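PDB 4WO7: foldase protein PrsA from Bacillus subtilis, which helps secreted proteins fold outside the cell after translocation and has peptidyl-prolyl cis-trans isomerase activity that is not essential for its function in vivo. Local coordinates for residues Y50-K55 / T94-K99; G118-S123 / I203-E208; S123-A128 / D148-Y153. All coordinates share one frame; numbering follows the deposited sequence.

Contact 1 of 3, residues Y50-K55 / T94-K99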
loop_
_atom_site.group_PDB
_atom_site.type_symbol
_atom_site.label_atom_id
_atom_site.label_comp_id
_atom_site.label_asym_id
_atom_site.label_seq_id
_atom_site.Cartn_x
_atom_site.Cartn_y
_atom_site.Cartn_z
ATOM N N TYR A 50 25.825 -17.901 -0.453
ATOM C CA TYR A 50 25.016 -18.918 -1.101
ATOM C C TYR A 50 25.301 -18.818 -2.579
ATOM O O TYR A 50 25.691 -17.753 -3.061
ATOM C CB TYR A 50 23.540 -18.713 -0.801
ATOM C CG TYR A 50 23.305 -18.586 0.670
ATOM C CD1 TYR A 50 23.160 -19.704 1.473
ATOM C CD2 TYR A 50 23.276 -17.339 1.264
ATOM C CE1 TYR A 50 22.969 -19.581 2.826
ATOM C CE2 TYR A 50 23.087 -17.201 2.609
ATOM C CZ TYR A 50 22.939 -18.324 3.391
ATOM O OH TYR A 50 22.750 -18.168 4.742
ATOM N N LYS A 51 25.109 -19.911 -3.304
ATOM C CA LYS A 51 25.358 -19.885 -4.732
ATOM C C LYS A 51 24.112 -20.269 -5.492
ATOM O O LYS A 51 23.497 -21.304 -5.238
ATOM C CB LYS A 51 26.513 -20.816 -5.096
ATOM C CG LYS A 51 27.872 -20.336 -4.613
ATOM C CD LYS A 51 28.338 -19.123 -5.406
ATOM C CE LYS A 51 29.422 -18.356 -4.672
ATOM N NZ LYS A 51 30.653 -19.180 -4.519
ATOM N N VAL A 52 23.772 -19.414 -6.450
ATOM C CA VAL A 52 22.586 -19.577 -7.267
ATOM C C VAL A 52 22.967 -19.648 -8.733
ATOM O O VAL A 52 23.622 -18.753 -9.266
ATOM C CB VAL A 52 21.597 -18.416 -7.028
ATOM C CG1 VAL A 52 20.456 -18.431 -8.037
ATOM C CG2 VAL A 52 21.080 -18.449 -5.589
ATOM N N SER A 53 22.550 -20.734 -9.368
ATOM C CA SER A 53 22.822 -20.975 -10.772
ATOM C C SER A 53 21.655 -20.532 -11.637
ATOM O O SER A 53 20.533 -20.383 -11.154
ATOM C CB SER A 53 23.126 -22.452 -10.995
ATOM O OG SER A 53 22.028 -23.258 -10.601
ATOM N N ASP A 54 21.931 -20.302 -12.912
ATOM C CA ASP A 54 20.893 -19.939 -13.867
ATOM C C ASP A 54 19.826 -21.036 -13.968
ATOM O O ASP A 54 18.709 -20.777 -14.414
ATOM C CB ASP A 54 21.506 -19.630 -15.233
ATOM C CG ASP A 54 22.458 -18.446 -15.187
ATOM O OD1 ASP A 54 23.616 -18.618 -14.754
ATOM O OD2 ASP A 54 22.044 -17.337 -15.586
ATOM N N LYS A 55 20.173 -22.261 -13.573
ATOM C CA LYS A 55 19.190 -23.341 -13.519
ATOM C C LYS A 55 18.105 -22.966 -12.528
ATOM O O LYS A 55 16.911 -23.070 -12.809
ATOM C CB LYS A 55 19.840 -24.662 -13.080
ATOM C CG LYS A 55 18.863 -25.838 -12.907
ATOM C CD LYS A 55 19.518 -27.024 -12.192
ATOM C CE LYS A 55 18.568 -28.215 -12.068
ATOM N NZ LYS A 55 19.210 -29.402 -11.427
ATOM N N THR A 94 17.783 -14.307 -0.825
ATOM C CA THR A 94 17.191 -13.980 0.470
ATOM C C THR A 94 16.413 -15.185 1.001
ATOM O O THR A 94 16.250 -15.360 2.211
ATOM C CB THR A 94 16.259 -12.750 0.382
ATOM O OG1 THR A 94 15.272 -12.971 -0.634
ATOM C CG2 THR A 94 17.054 -11.491 0.041
ATOM N N GLN A 95 15.939 -16.018 0.080
ATOM C CA GLN A 95 15.226 -17.234 0.445
ATOM C C GLN A 95 16.195 -18.251 1.041
ATOM O O GLN A 95 15.907 -18.894 2.053
ATOM C CB GLN A 95 14.523 -17.823 -0.777
ATOM C CG GLN A 95 13.220 -17.139 -1.113
ATOM C CD GLN A 95 12.119 -17.495 -0.141
ATOM O OE1 GLN A 95 11.769 -18.666 0.024
ATOM N NE2 GLN A 95 11.595 -16.488 0.542
ATOM N N LYS A 96 17.348 -18.388 0.400
ATOM C CA LYS A 96 18.357 -19.339 0.838
ATOM C C LYS A 96 18.917 -18.901 2.184
ATOM O O LYS A 96 19.179 -19.730 3.057
ATOM C CB LYS A 96 19.466 -19.488 -0.206
ATOM C CG LYS A 96 19.080 -20.394 -1.370
ATOM C CD LYS A 96 20.272 -20.724 -2.252
ATOM C CE LYS A 96 19.992 -21.940 -3.117
ATOM N NZ LYS A 96 21.169 -22.291 -3.953
ATOM N N ALA A 97 19.101 -17.592 2.341
ATOM C CA ALA A 97 19.568 -17.027 3.597
ATOM C C ALA A 97 18.576 -17.328 4.711
ATOM O O ALA A 97 18.974 -17.696 5.813
ATOM C CB ALA A 97 19.766 -15.520 3.470
ATOM N N ALA A 98 17.288 -17.174 4.418
ATOM C CA ALA A 98 16.238 -17.427 5.402
ATOM C C ALA A 98 16.139 -18.898 5.817
ATOM O O ALA A 98 15.922 -19.211 6.985
ATOM C CB ALA A 98 14.903 -16.968 4.851
ATOM N N LYS A 99 16.289 -19.797 4.855
ATOM C CA LYS A 99 16.233 -21.224 5.150
ATOM C C LYS A 99 17.354 -21.632 6.105
ATOM O O LYS A 99 17.137 -22.427 7.017
ATOM C CB LYS A 99 16.284 -22.042 3.861
ATOM C CG LYS A 99 14.930 -22.166 3.175
ATOM C CD LYS A 99 15.055 -22.675 1.750
ATOM C CE LYS A 99 13.695 -22.717 1.068
ATOM N NZ LYS A 99 13.797 -23.184 -0.338
#
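Y50 and K96 bring the two backbones closest, their CA atoms 6.9 Å apart, where the chain that has just left helix 21-49 runs beside helix 81-101 before helix 54-67 begins. The link between helices is thus fastened to the flank of a third. The Y50 ring lies against the helix backbone: one face sits over K96 C and A97 N, both displaced toward the rim. Y50 CE2 touches the A97 methyl (CB) at 3.8 Å, and the phenolic Y50 OH reaches A97 CA at 3.6 Å. With CG anti to the carbonyl carbon (chi1 -52°), the ring is laid over the K96-A97 peptide, while the K96 side chain heads back the other way, toward the K51 carbonyl. Extended beyond CG, K96 passes V52 CG2, which lies 4.1 Å from K96 CD, and carries its ammonium to the backbone. There K96 NZ donates to K51 O at 2.8 Å, approaching from above the carbonyl plane, 36° out of it. The same ammonium forms a salt bridge with E56 in helix 54-67, whose carboxylate also accepts from the backbone N of S53, the N-cap residue. One lysine therefore combines aliphatic packing along its stem with two polar ties at its tip; the carboxylate and the carbonyl dipole would probably both stabilise its positive charge at this surface contact.

Contact 2 of 3, residues G118-S123 / I203-E208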
loop_
_atom_site.group_PDB
_atom_site.type_symbol
_atom_site.label_atom_id
_atom_site.label_comp_id
_atom_site.label_asym_id
_atom_site.label_seq_id
_atom_site.Cartn_x
_atom_site.Cartn_y
_atom_site.Cartn_z
ATOM N N GLY A 118 -10.575 -28.837 13.547
ATOM C CA GLY A 118 -11.844 -28.733 12.863
ATOM C C GLY A 118 -11.655 -28.261 11.439
ATOM O O GLY A 118 -12.614 -27.860 10.781
ATOM N N LYS A 119 -10.412 -28.315 10.967
ATOM C CA LYS A 119 -10.056 -27.883 9.620
ATOM C C LYS A 119 -9.740 -29.025 8.649
ATOM O O LYS A 119 -9.343 -30.118 9.059
ATOM C CB LYS A 119 -8.872 -26.924 9.736
ATOM C CG LYS A 119 -9.257 -25.470 9.698
ATOM C CD LYS A 119 -8.017 -24.596 9.976
ATOM C CE LYS A 119 -8.271 -23.113 9.672
ATOM N NZ LYS A 119 -7.193 -22.242 10.220
ATOM N N ILE A 120 -9.937 -28.752 7.359
ATOM C CA ILE A 120 -9.631 -29.710 6.296
ATOM C C ILE A 120 -8.878 -29.003 5.175
ATOM O O ILE A 120 -8.921 -27.776 5.065
ATOM C CB ILE A 120 -10.908 -30.373 5.698
ATOM C CG1 ILE A 120 -11.772 -29.360 4.932
ATOM C CG2 ILE A 120 -11.683 -31.148 6.766
ATOM C CD1 ILE A 120 -12.698 -29.987 3.903
ATOM N N ARG A 121 -8.175 -29.786 4.368
ATOM C CA ARG A 121 -7.495 -29.284 3.181
ATOM C C ARG A 121 -8.185 -29.802 1.916
ATOM O O ARG A 121 -8.584 -30.965 1.863
ATOM C CB ARG A 121 -6.024 -29.684 3.236
ATOM C CG ARG A 121 -5.143 -28.964 2.253
ATOM C CD ARG A 121 -3.762 -29.576 2.227
ATOM N NE ARG A 121 -2.908 -28.925 1.239
ATOM C CZ ARG A 121 -2.039 -27.953 1.497
ATOM N NH1 ARG A 121 -1.896 -27.464 2.724
ATOM N NH2 ARG A 121 -1.318 -27.449 0.507
ATOM N N ALA A 122 -8.316 -28.946 0.902
ATOM C CA ALA A 122 -9.014 -29.321 -0.332
ATOM C C ALA A 122 -8.540 -28.551 -1.570
ATOM O O ALA A 122 -8.032 -27.434 -1.472
ATOM C CB ALA A 122 -10.506 -29.122 -0.154
ATOM N N SER A 123 -8.705 -29.176 -2.733
ATOM C CA SER A 123 -8.491 -28.519 -4.019
ATOM C C SER A 123 -9.817 -28.323 -4.739
ATOM O O SER A 123 -10.777 -29.045 -4.472
ATOM C CB SER A 123 -7.551 -29.335 -4.901
ATOM O OG SER A 123 -6.324 -29.588 -4.250
ATOM N N ILE A 203 -14.698 -30.264 -6.275
ATOM C CA ILE A 203 -13.898 -30.229 -5.059
ATOM C C ILE A 203 -13.298 -31.587 -4.760
ATOM O O ILE A 203 -13.964 -32.609 -4.897
ATOM C CB ILE A 203 -14.708 -29.804 -3.820
ATOM C CG1 ILE A 203 -15.630 -28.628 -4.143
ATOM C CG2 ILE A 203 -13.748 -29.436 -2.688
ATOM C CD1 ILE A 203 -16.540 -28.241 -2.997
ATOM N N LYS A 204 -12.027 -31.582 -4.368
ATOM C CA LYS A 204 -11.367 -32.796 -3.917
ATOM C C LYS A 204 -10.834 -32.564 -2.513
ATOM O O LYS A 204 -9.916 -31.773 -2.303
ATOM C CB LYS A 204 -10.218 -33.189 -4.845
ATOM C CG LYS A 204 -9.513 -34.477 -4.432
ATOM C CD LYS A 204 -8.424 -34.866 -5.419
ATOM C CE LYS A 204 -7.449 -35.867 -4.812
ATOM N NZ LYS A 204 -6.165 -35.949 -5.566
ATOM N N LYS A 205 -11.417 -33.262 -1.551
ATOM C CA LYS A 205 -10.954 -33.195 -0.176
ATOM C C LYS A 205 -9.637 -33.947 -0.075
ATOM O O LYS A 205 -9.597 -35.143 -0.357
ATOM C CB LYS A 205 -12.006 -33.788 0.761
ATOM C CG LYS A 205 -11.715 -33.585 2.232
ATOM C CD LYS A 205 -12.884 -34.043 3.088
ATOM C CE LYS A 205 -12.477 -34.412 4.501
ATOM N NZ LYS A 205 -13.698 -34.753 5.284
ATOM N N THR A 206 -8.563 -33.270 0.330
ATOM C CA THR A 206 -7.245 -33.888 0.238
ATOM C C THR A 206 -6.888 -34.698 1.464
ATOM O O THR A 206 -6.363 -35.803 1.351
ATOM C CB THR A 206 -6.127 -32.844 0.084
ATOM O OG1 THR A 206 -6.188 -31.929 1.179
ATOM C CG2 THR A 206 -6.257 -32.080 -1.209
ATOM N N GLU A 207 -7.220 -34.180 2.636
ATOM C CA GLU A 207 -6.828 -34.860 3.856
ATOM C C GLU A 207 -7.632 -34.386 5.047
ATOM O O GLU A 207 -8.032 -33.219 5.123
ATOM C CB GLU A 207 -5.321 -34.687 4.111
ATOM C CG GLU A 207 -4.792 -33.251 4.253
ATOM C CD GLU A 207 -3.393 -33.206 4.873
ATOM O OE1 GLU A 207 -3.074 -34.083 5.707
ATOM O OE2 GLU A 207 -2.605 -32.296 4.523
ATOM N N GLU A 208 -7.850 -35.307 5.980
ATOM C CA GLU A 208 -8.336 -34.940 7.289
ATOM C C GLU A 208 -7.127 -34.593 8.119
ATOM O O GLU A 208 -5.979 -34.883 7.773
ATOM C CB GLU A 208 -9.134 -36.046 7.976
ATOM C CG GLU A 208 -10.540 -36.232 7.481
ATOM C CD GLU A 208 -11.228 -37.359 8.209
ATOM O OE1 GLU A 208 -10.563 -38.005 9.047
ATOM O OE2 GLU A 208 -12.425 -37.598 7.959
#
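T206 grips R121 O with two hydrogen bonds, at a beta bulge in the antiparallel sheet of the PpiC-type (parvulin) isomerase domain. The hydroxyl OG1 of T206 donates to R121 O at 2.7 Å and the backbone N of T206 donates to the same oxygen at 2.8 Å, both from one face of the carbonyl plane. OG1 stands almost directly above that plane, 82° out of it, placed there by a chi1 of 57° that sets it between the backbone N and the carbonyl carbon. R121 pairs with E207 but A122 with K205, so T206 is the extra residue between them. S123 and K204 then follow in step as a hydrogen-bonded pair, with S123 N to K204 O at 2.9 Å and K204 N to S123 O at 2.8 Å. On the face with A122, the I120 side chain lies roughly perpendicular to the extended K205 stem, and K205 NZ continues to L185 O. On the other face R121 CG is anti to the backbone N and the chain stays extended to NE, which carries the guanidinium to a salt bridge with D164 of the adjoining strand 164-169. W167 of that strand touches both R121 and E207. The E207 carboxylate stays short of the guanidinium, R121 NE lying 4.7 Å from E207 OE2, and meets the arginine stem instead, with R121 CD 3.7 Å from E207 OE2.

Contact 3 of 3, residues S123-A128 / D148-Y153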
loop_
_atom_site.group_PDB
_atom_site.type_symbol
_atom_site.label_atom_id
_atom_site.label_comp_id
_atom_site.label_asym_id
_atom_site.label_seq_id
_atom_site.Cartn_x
_atom_site.Cartn_y
_atom_site.Cartn_z
ATOM N N SER A 123 -8.705 -29.176 -2.733
ATOM C CA SER A 123 -8.491 -28.519 -4.019
ATOM C C SER A 123 -9.817 -28.323 -4.739
ATOM O O SER A 123 -10.777 -29.045 -4.472
ATOM C CB SER A 123 -7.551 -29.335 -4.901
ATOM O OG SER A 123 -6.324 -29.588 -4.250
ATOM N N HIS A 124 -9.877 -27.340 -5.637
ATOM C CA HIS A 124 -11.069 -27.148 -6.463
ATOM C C HIS A 124 -10.754 -26.688 -7.884
ATOM O O HIS A 124 -9.678 -26.154 -8.167
ATOM C CB HIS A 124 -12.029 -26.152 -5.818
ATOM C CG HIS A 124 -11.736 -24.722 -6.157
ATOM N ND1 HIS A 124 -10.493 -24.157 -6.007
ATOM C CD2 HIS A 124 -12.543 -23.744 -6.638
ATOM C CE1 HIS A 124 -10.539 -22.887 -6.379
ATOM N NE2 HIS A 124 -11.770 -22.615 -6.767
ATOM N N ILE A 125 -11.718 -26.925 -8.768
ATOM C CA ILE A 125 -11.674 -26.465 -10.151
ATOM C C ILE A 125 -12.882 -25.585 -10.435
ATOM O O ILE A 125 -14.023 -26.044 -10.390
ATOM C CB ILE A 125 -11.631 -27.647 -11.125
ATOM C CG1 ILE A 125 -10.373 -28.471 -10.846
ATOM C CG2 ILE A 125 -11.615 -27.147 -12.570
ATOM C CD1 ILE A 125 -10.210 -29.710 -11.699
ATOM N N LEU A 126 -12.618 -24.318 -10.733
ATOM C CA LEU A 126 -13.679 -23.345 -10.959
ATOM C C LEU A 126 -13.939 -23.103 -12.448
ATOM O O LEU A 126 -13.024 -22.770 -13.199
ATOM C CB LEU A 126 -13.313 -22.030 -10.271
ATOM C CG LEU A 126 -14.304 -20.885 -10.449
ATOM C CD1 LEU A 126 -15.659 -21.267 -9.869
ATOM C CD2 LEU A 126 -13.763 -19.624 -9.801
ATOM N N VAL A 127 -15.194 -23.263 -12.862
ATOM C CA VAL A 127 -15.582 -23.050 -14.259
ATOM C C VAL A 127 -16.926 -22.322 -14.366
ATOM O O VAL A 127 -17.610 -22.124 -13.361
ATOM C CB VAL A 127 -15.678 -24.377 -15.026
ATOM C CG1 VAL A 127 -14.310 -25.059 -15.073
ATOM C CG2 VAL A 127 -16.689 -25.296 -14.368
ATOM N N ALA A 128 -17.292 -21.921 -15.585
ATOM C CA ALA A 128 -18.507 -21.134 -15.818
ATOM C C ALA A 128 -19.791 -21.963 -15.957
ATOM O O ALA A 128 -20.772 -21.711 -15.257
ATOM C CB ALA A 128 -18.327 -20.281 -17.066
ATOM N N ASP A 148 -3.618 -31.344 -13.185
ATOM C CA ASP A 148 -3.448 -31.015 -14.590
ATOM C C ASP A 148 -4.684 -30.308 -15.133
ATOM O O ASP A 148 -4.582 -29.310 -15.850
ATOM C CB ASP A 148 -3.167 -32.279 -15.402
ATOM C CG ASP A 148 -1.907 -32.995 -14.953
ATOM O OD1 ASP A 148 -1.204 -32.464 -14.069
ATOM O OD2 ASP A 148 -1.619 -34.087 -15.487
ATOM N N LEU A 149 -5.853 -30.825 -14.776
ATOM C CA LEU A 149 -7.113 -30.271 -15.256
ATOM C C LEU A 149 -7.418 -28.907 -14.669
ATOM O O LEU A 149 -8.002 -28.054 -15.337
ATOM C CB LEU A 149 -8.258 -31.219 -14.920
ATOM C CG LEU A 149 -8.305 -32.499 -15.742
ATOM C CD1 LEU A 149 -9.202 -33.529 -15.086
ATOM C CD2 LEU A 149 -8.812 -32.164 -17.132
ATOM N N ALA A 150 -7.009 -28.698 -13.424
ATOM C CA ALA A 150 -7.174 -27.405 -12.785
ATOM C C ALA A 150 -6.352 -26.359 -13.527
ATOM O O ALA A 150 -6.808 -25.232 -13.720
ATOM C CB ALA A 150 -6.780 -27.476 -11.329
ATOM N N LYS A 151 -5.135 -26.723 -13.928
ATOM C CA LYS A 151 -4.299 -25.795 -14.679
ATOM C C LYS A 151 -4.942 -25.478 -16.019
ATOM O O LYS A 151 -4.812 -24.362 -16.521
ATOM C CB LYS A 151 -2.886 -26.342 -14.908
ATOM C CG LYS A 151 -2.003 -26.378 -13.677
ATOM C CD LYS A 151 -0.708 -27.126 -13.950
ATOM C CE LYS A 151 0.179 -27.167 -12.717
ATOM N NZ LYS A 151 -0.343 -28.054 -11.647
ATOM N N GLU A 152 -5.642 -26.450 -16.597
ATOM C CA GLU A 152 -6.225 -26.262 -17.919
ATOM C C GLU A 152 -7.552 -25.503 -17.875
ATOM O O GLU A 152 -7.817 -24.676 -18.749
ATOM C CB GLU A 152 -6.438 -27.609 -18.615
ATOM C CG GLU A 152 -6.912 -27.478 -20.058
ATOM C CD GLU A 152 -7.110 -28.823 -20.727
ATOM O OE1 GLU A 152 -6.746 -29.849 -20.113
ATOM O OE2 GLU A 152 -7.626 -28.855 -21.866
ATOM N N TYR A 153 -8.379 -25.779 -16.865
ATOM C CA TYR A 153 -9.755 -25.277 -16.841
ATOM C C TYR A 153 -10.075 -24.244 -15.763
ATOM O O TYR A 153 -10.877 -23.341 -16.002
ATOM C CB TYR A 153 -10.715 -26.453 -16.666
ATOM C CG TYR A 153 -10.821 -27.340 -17.881
ATOM C CD1 TYR A 153 -9.895 -28.348 -18.114
ATOM C CD2 TYR A 153 -11.862 -27.186 -18.783
ATOM C CE1 TYR A 153 -9.993 -29.162 -19.224
ATOM C CE2 TYR A 153 -11.971 -27.996 -19.892
ATOM C CZ TYR A 153 -11.036 -28.983 -20.107
ATOM O OH TYR A 153 -11.149 -29.788 -21.214
#
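I125, Y153 and A150 carry most of this buried contact, in which helix 146-153 packs on strand 119-127 of the parvulin-type domain. The short segments run in nearly the same direction, 28° apart, with their axes 8.0 Å from each other at closest approach. I125 projects toward the helix, and its CG1, anti to the carbonyl carbon (chi1 -61°), lies 3.8 Å from A150 CB. The terminal CD1 of I125 continues over the backbone at A150 N and meets L149 CB at 4.1 Å. The small methyl of A150 lets the branched side chain come close to the helix, the CA atoms of I125 and A150 being 5.3 Å apart. An alanine in place of I125 would probably open a gap against A150 and L149 and leave this stretch of helix less firmly seated on the strand. Y153 contributes its stem, CB facing I125 CG2, while its ring turns away to pack on E135, V136 and K139 of helix 130-142. No hydrogen bond joins the two segments; just past the helix, the S154 hydroxyl pairs with L126 N and the T155 hydroxyl with L126 O. At the end of the strand, V127 CG1 approaches Y153 O at 3.9 Å and Y153 CB at 4.2 Å.

Contact 3 is the buried one of the three: it has no hydrogen bond across its segments and rests on aliphatic contacts between a helix and a strand. Contact 2, partly buried, joins two neighbouring strands chiefly through backbone bonds, with the charged ends of R121 and K205 satisfied by partners beyond the two segments. Contact 1 lies at the surface in a largely helical region, where an aromatic ring and a lysine tie an interhelical link to a helix. Contacts 2 and 3 share S123 and strand 119-127, which pairs edgewise with strand 200-207 in contact 2 and in contact 3 offers side chains from one face to a helix. Contact 1 stands apart, its centre 32 Å from each of theirs.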